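Local coordinates for putative hydrolase (Agrobacterium vitis, PDB 3LLC), which probably acts as an alpha/beta-hydrolase esterase, and may release fatty acids from acylated proteins as an acyl-protein thioesterase, at residues L97-L100 / D101-P105; R122-Q125 / E126-R130. All blocks are in the same frame, centred on the assembly; numbering follows the deposited sequence. Where two conformers were deposited one is given.

Interaction 1 (L97-L100 / D101-P105)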
ATOM      1  N   LEU A  97      -1.523  -3.905  -9.874  1.00 21.49           N
ATOM      2  CA  LEU A  97      -0.772  -4.536 -10.961  0.50 21.51           C
ATOM      3  C   LEU A  97      -1.254  -4.030 -12.337  1.00 23.01           C
ATOM      4  O   LEU A  97      -0.440  -3.804 -13.253  1.00 23.34           O
ATOM      5  CB  LEU A  97      -0.865  -6.066 -10.837  0.50 22.81           C
ATOM      6  CG  LEU A  97      -0.091  -6.950 -11.819  0.50 21.06           C
ATOM      7  CD1 LEU A  97       1.376  -6.530 -11.857  0.50 16.81           C
ATOM      8  CD2 LEU A  97      -0.226  -8.443 -11.451  0.50 14.27           C
ATOM      9  N   ALA A  98      -2.576  -3.866 -12.511  1.00 19.69           N
ATOM     10  CA  ALA A  98      -3.118  -3.349 -13.764  1.00 19.69           C
ATOM     11  C   ALA A  98      -2.641  -1.914 -14.070  1.00 17.46           C
ATOM     12  O   ALA A  98      -2.404  -1.549 -15.226  1.00 17.87           O
ATOM     13  CB  ALA A  98      -4.669  -3.422 -13.787  1.00 18.87           C
ATOM     14  N   VAL A  99      -2.542  -1.096 -13.035  1.00 20.20           N
ATOM     15  CA  VAL A  99      -2.090   0.282 -13.210  1.00 20.89           C
ATOM     16  C   VAL A  99      -0.606   0.263 -13.634  1.00 21.54           C
ATOM     17  O   VAL A  99      -0.216   0.919 -14.614  1.00 19.42           O
ATOM     18  CB  VAL A  99      -2.301   1.086 -11.925  1.00 22.33           C
ATOM     19  CG1 VAL A  99      -1.494   2.407 -11.987  1.00 24.58           C
ATOM     20  CG2 VAL A  99      -3.810   1.333 -11.732  1.00 21.35           C
ATOM     21  N   LEU A 100       0.202  -0.545 -12.944  1.00 22.59           N
ATOM     22  CA  LEU A 100       1.609  -0.679 -13.328  0.50 23.96           C
ATOM     23  C   LEU A 100       1.768  -1.197 -14.765  1.00 25.42           C
ATOM     24  O   LEU A 100       2.585  -0.649 -15.527  1.00 27.21           O
ATOM     25  CB  LEU A 100       2.384  -1.536 -12.314  0.50 23.68           C
ATOM     26  CG  LEU A 100       3.911  -1.518 -12.417  0.50 21.87           C
ATOM     27  CD1 LEU A 100       4.488  -0.225 -11.856  0.50 26.39           C
ATOM     28  CD2 LEU A 100       4.466  -2.708 -11.686  0.50 22.54           C
ATOM     29  N   ASP A 101       0.991  -2.213 -15.162  1.00 24.81           N
ATOM     30  CA  ASP A 101       1.065  -2.764 -16.515  1.00 24.70           C
ATOM     31  C   ASP A 101       0.536  -1.817 -17.606  1.00 24.33           C
ATOM     32  O   ASP A 101       0.884  -1.953 -18.796  1.00 23.93           O
ATOM     33  CB  ASP A 101       0.318  -4.101 -16.607  1.00 27.45           C
ATOM     34  CG  ASP A 101       0.988  -5.229 -15.769  1.00 36.94           C
ATOM     35  OD1 ASP A 101       2.159  -5.068 -15.324  1.00 40.05           O
ATOM     36  OD2 ASP A 101       0.333  -6.286 -15.561  1.00 35.18           O
ATOM     37  N   HIS A 102      -0.298  -0.853 -17.215  1.00 22.12           N
ATOM     38  CA  HIS A 102      -0.816   0.129 -18.176  1.00 22.37           C
ATOM     39  C   HIS A 102       0.299   1.118 -18.572  1.00 20.67           C
ATOM     40  O   HIS A 102       0.428   1.464 -19.719  1.00 21.64           O
ATOM     41  CB  HIS A 102      -2.018   0.868 -17.578  1.00 20.54           C
ATOM     42  CG  HIS A 102      -2.680   1.839 -18.514  1.00 24.76           C
ATOM     43  ND1 HIS A 102      -3.604   1.448 -19.465  1.00 27.79           N
ATOM     44  CD2 HIS A 102      -2.565   3.185 -18.635  1.00 24.37           C
ATOM     45  CE1 HIS A 102      -4.002   2.508 -20.153  1.00 27.28           C
ATOM     46  NE2 HIS A 102      -3.404   3.576 -19.657  1.00 26.53           N
ATOM     47  N   PHE A 103       1.074   1.579 -17.593  1.00 23.06           N
ATOM     48  CA  PHE A 103       2.101   2.604 -17.792  1.00 21.71           C
ATOM     49  C   PHE A 103       3.501   2.044 -18.053  1.00 21.56           C
ATOM     50  O   PHE A 103       4.309   2.709 -18.693  1.00 22.98           O
ATOM     51  CB  PHE A 103       2.114   3.529 -16.574  1.00 22.78           C
ATOM     52  CG  PHE A 103       0.848   4.345 -16.436  1.00 21.90           C
ATOM     53  CD1 PHE A 103       0.582   5.357 -17.351  1.00 26.79           C
ATOM     54  CD2 PHE A 103      -0.061   4.100 -15.424  1.00 27.14           C
ATOM     55  CE1 PHE A 103      -0.581   6.114 -17.251  1.00 30.02           C
ATOM     56  CE2 PHE A 103      -1.216   4.855 -15.314  1.00 32.63           C
ATOM     57  CZ  PHE A 103      -1.473   5.866 -16.227  1.00 30.44           C
ATOM     58  N   LYS A 104       3.775   0.835 -17.556  1.00 22.04           N
ATOM     59  CA  LYS A 104       5.037   0.095 -17.823  1.00 22.92           C
ATOM     60  C   LYS A 104       6.318   0.895 -17.595  1.00 21.26           C
ATOM     61  O   LYS A 104       7.144   0.984 -18.490  1.00 20.11           O
ATOM     62  CB  LYS A 104       5.059  -0.412 -19.260  1.00 26.15           C
ATOM     63  CG  LYS A 104       4.027  -1.458 -19.575  1.00 34.23           C
ATOM     64  CD  LYS A 104       4.064  -1.817 -21.067  1.00 36.47           C
ATOM     65  CE  LYS A 104       3.526  -3.225 -21.314  1.00 47.50           C
ATOM     66  NZ  LYS A 104       2.242  -3.515 -20.602  1.00 48.93           N
ATOM     67  N   PRO A 105       6.490   1.492 -16.420  1.00 20.34           N
ATOM     68  CA  PRO A 105       7.740   2.195 -16.154  1.00 22.76           C
ATOM     69  C   PRO A 105       8.911   1.205 -16.188  1.00 24.40           C
ATOM     70  O   PRO A 105       8.740   0.024 -15.827  1.00 25.74           O
ATOM     71  CB  PRO A 105       7.519   2.767 -14.752  1.00 23.88           C
ATOM     72  CG  PRO A 105       6.553   1.821 -14.137  1.00 23.68           C
ATOM     73  CD  PRO A 105       5.619   1.464 -15.237  1.00 21.48           C
TER

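Interaction 2 (R122-Q125 / E126-R130). With EDO (1,2-ethanediol), chain C.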
ATOM      1  N   ARG A 122       2.963  -8.103  -1.768  1.00 20.52           N
ATOM      2  CA  ARG A 122       2.320  -9.024  -2.731  1.00 19.50           C
ATOM      3  C   ARG A 122       2.691  -8.666  -4.193  1.00 20.38           C
ATOM      4  O   ARG A 122       2.901  -9.561  -5.033  1.00 19.20           O
ATOM      5  CB  ARG A 122       0.779  -9.038  -2.579  1.00 19.15           C
ATOM      6  CG  ARG A 122       0.285  -9.798  -1.300  1.00 18.85           C
ATOM      7  CD  ARG A 122       0.419 -11.334  -1.429  1.00 18.44           C
ATOM      8  NE  ARG A 122      -0.372 -11.864  -2.529  1.00 19.96           N
ATOM      9  CZ  ARG A 122       0.106 -12.500  -3.598  1.00 23.27           C
ATOM     10  NH1 ARG A 122       1.406 -12.762  -3.738  1.00 23.27           N
ATOM     11  NH2 ARG A 122      -0.731 -12.904  -4.527  1.00 22.76           N
ATOM     12  N   LEU A 123       2.752  -7.371  -4.496  1.00 18.90           N
ATOM     13  CA  LEU A 123       3.036  -6.916  -5.878  1.00 19.85           C
ATOM     14  C   LEU A 123       4.404  -7.380  -6.318  1.00 19.55           C
ATOM     15  O   LEU A 123       4.560  -7.882  -7.436  1.00 19.92           O
ATOM     16  CB  LEU A 123       2.935  -5.380  -5.951  1.00 21.52           C
ATOM     17  CG  LEU A 123       3.031  -4.608  -7.268  1.00 30.14           C
ATOM     18  CD1 LEU A 123       2.090  -5.189  -8.267  1.00 32.68           C
ATOM     19  CD2 LEU A 123       2.686  -3.125  -7.008  1.00 29.41           C
ATOM     20  N   ILE A 124       5.399  -7.247  -5.450  1.00 20.81           N
ATOM     21  CA  ILE A 124       6.756  -7.724  -5.826  1.00 21.10           C
ATOM     22  C   ILE A 124       6.787  -9.234  -6.077  1.00 21.37           C
ATOM     23  O   ILE A 124       7.434  -9.703  -7.034  1.00 20.40           O
ATOM     24  CB  ILE A 124       7.867  -7.208  -4.817  1.00 23.35           C
ATOM     25  CG1 ILE A 124       9.275  -7.463  -5.356  1.00 35.97           C
ATOM     26  CG2 ILE A 124       7.782  -7.859  -3.424  1.00 26.21           C
ATOM     27  CD1 ILE A 124       9.676  -6.475  -6.389  1.00 47.65           C
ATOM     28  N   GLN A 125       6.029  -9.992  -5.277  1.00 22.06           N
ATOM     29  CA  GLN A 125       5.873 -11.441  -5.494  1.00 21.08           C
ATOM     30  C   GLN A 125       5.236 -11.763  -6.835  1.00 21.51           C
ATOM     31  O   GLN A 125       5.709 -12.664  -7.541  1.00 20.08           O
ATOM     32  CB  GLN A 125       5.074 -12.137  -4.343  1.00 20.92           C
ATOM     33  CG  GLN A 125       5.783 -12.058  -2.991  1.00 23.38           C
ATOM     34  CD  GLN A 125       4.977 -12.686  -1.842  1.00 30.62           C
ATOM     35  OE1 GLN A 125       3.728 -12.697  -1.859  1.00 24.64           O
ATOM     36  NE2 GLN A 125       5.690 -13.270  -0.878  1.00 21.27           N
ATOM     37  N   GLU A 126       4.207 -11.009  -7.221  1.00 20.71           N
ATOM     38  CA  GLU A 126       3.512 -11.222  -8.509  0.50 20.33           C
ATOM     39  C   GLU A 126       4.444 -10.896  -9.685  1.00 20.61           C
ATOM     40  O   GLU A 126       4.484 -11.614 -10.675  1.00 21.50           O
ATOM     41  CB  GLU A 126       2.231 -10.354  -8.619  0.50 20.16           C
ATOM     42  CG  GLU A 126       1.100 -10.705  -7.627  0.50 23.75           C
ATOM     43  CD  GLU A 126       0.149 -11.818  -8.118  0.50 23.55           C
ATOM     44  OE1 GLU A 126      -0.779 -11.523  -8.911  0.50 28.01           O
ATOM     45  OE2 GLU A 126       0.294 -12.978  -7.664  0.50 27.55           O
ATOM     46  N   LEU A 127       5.183  -9.793  -9.579  1.00 21.82           N
ATOM     47  CA  LEU A 127       6.150  -9.441 -10.651  1.00 24.18           C
ATOM     48  C   LEU A 127       7.271 -10.474 -10.771  1.00 24.62           C
ATOM     49  O   LEU A 127       7.611 -10.916 -11.887  1.00 23.57           O
ATOM     50  CB  LEU A 127       6.722  -8.038 -10.424  1.00 24.28           C
ATOM     51  CG  LEU A 127       5.705  -6.891 -10.508  1.00 23.58           C
ATOM     52  CD1 LEU A 127       6.326  -5.552 -10.037  1.00 25.81           C
ATOM     53  CD2 LEU A 127       5.130  -6.749 -11.903  1.00 23.12           C
ATOM     54  N   LYS A 128       7.833 -10.905  -9.643  1.00 24.90           N
ATOM     55  CA  LYS A 128       8.900 -11.942  -9.686  1.00 26.40           C
ATOM     56  C   LYS A 128       8.393 -13.282 -10.237  1.00 28.93           C
ATOM     57  O   LYS A 128       9.155 -14.024 -10.861  1.00 31.19           O
ATOM     58  CB  LYS A 128       9.637 -12.088  -8.322  1.00 25.38           C
ATOM     59  CG  LYS A 128      10.525 -10.828  -8.005  1.00 35.88           C
ATOM     60  CD  LYS A 128      11.199 -10.729  -6.589  1.00 35.50           C
ATOM     61  CE  LYS A 128      12.439 -11.627  -6.432  1.00 43.50           C
ATOM     62  NZ  LYS A 128      13.498 -11.376  -7.460  1.00 35.82           N
ATOM     63  N   ALA A 129       7.105 -13.590 -10.082  1.00 28.67           N
ATOM     64  CA  ALA A 129       6.537 -14.838 -10.657  1.00 31.63           C
ATOM     65  C   ALA A 129       6.384 -14.812 -12.181  1.00 33.35           C
ATOM     66  O   ALA A 129       6.175 -15.862 -12.798  1.00 34.29           O
ATOM     67  CB  ALA A 129       5.172 -15.176 -10.002  1.00 30.44           C
ATOM     68  N   ARG A 130       6.479 -13.637 -12.801  1.00 35.21           N
ATOM     69  CA  ARG A 130       6.266 -13.523 -14.259  1.00 38.78           C
ATOM     70  C   ARG A 130       7.530 -13.724 -15.066  1.00 41.91           C
ATOM     71  O   ARG A 130       8.631 -13.445 -14.598  1.00 41.29           O
ATOM     72  CB  ARG A 130       5.654 -12.169 -14.625  1.00 36.95           C
ATOM     73  CG  ARG A 130       4.411 -11.907 -13.870  1.00 41.82           C
ATOM     74  CD  ARG A 130       3.414 -11.057 -14.579  1.00 44.53           C
ATOM     75  NE  ARG A 130       3.861  -9.686 -14.760  1.00 50.34           N
ATOM     76  CZ  ARG A 130       3.056  -8.618 -14.814  1.00 45.75           C
ATOM     77  NH1 ARG A 130       1.738  -8.722 -14.653  1.00 42.16           N
ATOM     78  NH2 ARG A 130       3.591  -7.423 -15.010  1.00 46.67           N
TER
HETATM   79  C1  EDO C 271       6.138 -16.990   1.448  1.00 48.61           C
HETATM   80  O1  EDO C 271       5.430 -17.382   2.622  1.00 45.03           O
HETATM   81  C2  EDO C 271       6.502 -15.533   1.618  1.00 42.38           C
HETATM   82  O2  EDO C 271       5.322 -14.789   1.447  1.00 35.44           O

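Interaction 1 (L97-L100 / D101-P105)
Val99 O, in the last turn of helix 89-103, is shared by two weak backbone bonds, from His102 N at 3.1 Å and from Phe103 N at 3.3 Å. With Phe103 CG anti to its carbonyl carbon (chi1 -66°), the ring is laid alongside Val99, CD2 4.1 Å from Val99 CG1. The next-door imidazole of His102 sets its CD2 over the centre of one face of the Phe103 ring.

One residue further on, Lys104 N gives Leu100 O a 2.8 Å bond, the last of the helical series. Lys104 then leaves the helix with a positive phi of 50°, and Pro105, which has no N-H, follows. Asp101 O therefore cannot receive the usual amide from four residues ahead; Lys104 NZ takes that role, 2.7 Å from Asp101 O and in the carbonyl plane.

Beneath the turn, Leu100 crosses Pro105 at about a right angle, CD1 lying 3.7 Å from Pro105 CG. On another flank Leu97 lies against the Asp101 carboxylate, whose OD1 is paired with Arg130. A long, flexible lysine suits this exposed helix end: its ammonium satisfies a carbonyl that proline leaves without an amide, and probably offsets the partial negative charge gathered there.

Interaction 2 (R122-Q125 / E126-R130)
The guanidinium of Arg122 and the carboxylate of Glu126 meet obliquely, their planes 75° apart. The pair is a salt bridge whose hydrogen bond, Arg122 NH2 to Glu126 OE2 at 3.3 Å, is weak; with Glu126 deposited in two conformers, the link is doubtful and perhaps only part-time. At the guanidinium edge lies the amide of Gln125: its OE1 is close to the plane, 11° out of it, and accepts a 3.0 Å bond from Arg122 NH1. Bends at chi2 and chi3, both close to -60°, fold the arginine toward the C-terminal end of the helix, so that one group faces residues three and four positions ahead. Arg122 NE has a further partner in Asn196, which helps fix the rotation of the group. The other end of the Gln125 amide is used too: NE2 gives a 2.8 Å bond to O2 of a 1,2-ethanediol, probably from the crystallisation liquor.

Regular backbone bonds run beneath, including Leu127 N to Leu123 O at 2.9 Å. On the buried flank Leu123 CG approaches Leu127 CD1 only loosely, at 4.4 Å. Lys128 lies side by side with Ile124, its CD 4.0 Å from Ile124 CG1, while its amine leads away; a long aliphatic stem suits this border between core and surface.

Residues 122-128 belong to the C-terminal part of helix 115-128, the crossover of the beta-alpha-beta unit between strands 107-113 and 136-143. Ile124 and Leu127 rest on Val137 of the second strand, and Leu127 also reaches helix 89-103.

Interactions 1 and 2 are the C-terminal ends of two neighbouring helices, 89-103 and 115-128; the centres of the two interactions are about 13 Å apart. Both are partly buried, with leucines turned inward and polar residues outward. The helices meet through those leucines: Leu100 CD2 is 3.8 Å from Leu127 CD1. Nearer the surface, Arg130 NH2 reaches Asp101 OD1 at 2.8 Å, a salt bridge that ties the chain leaving the second helix to the first. Their surface chemistry differs. Interaction 1 is chiefly about ending a helix, with a lysine and a proline, whereas interaction 2 carries a charged and amide network along a helix flank.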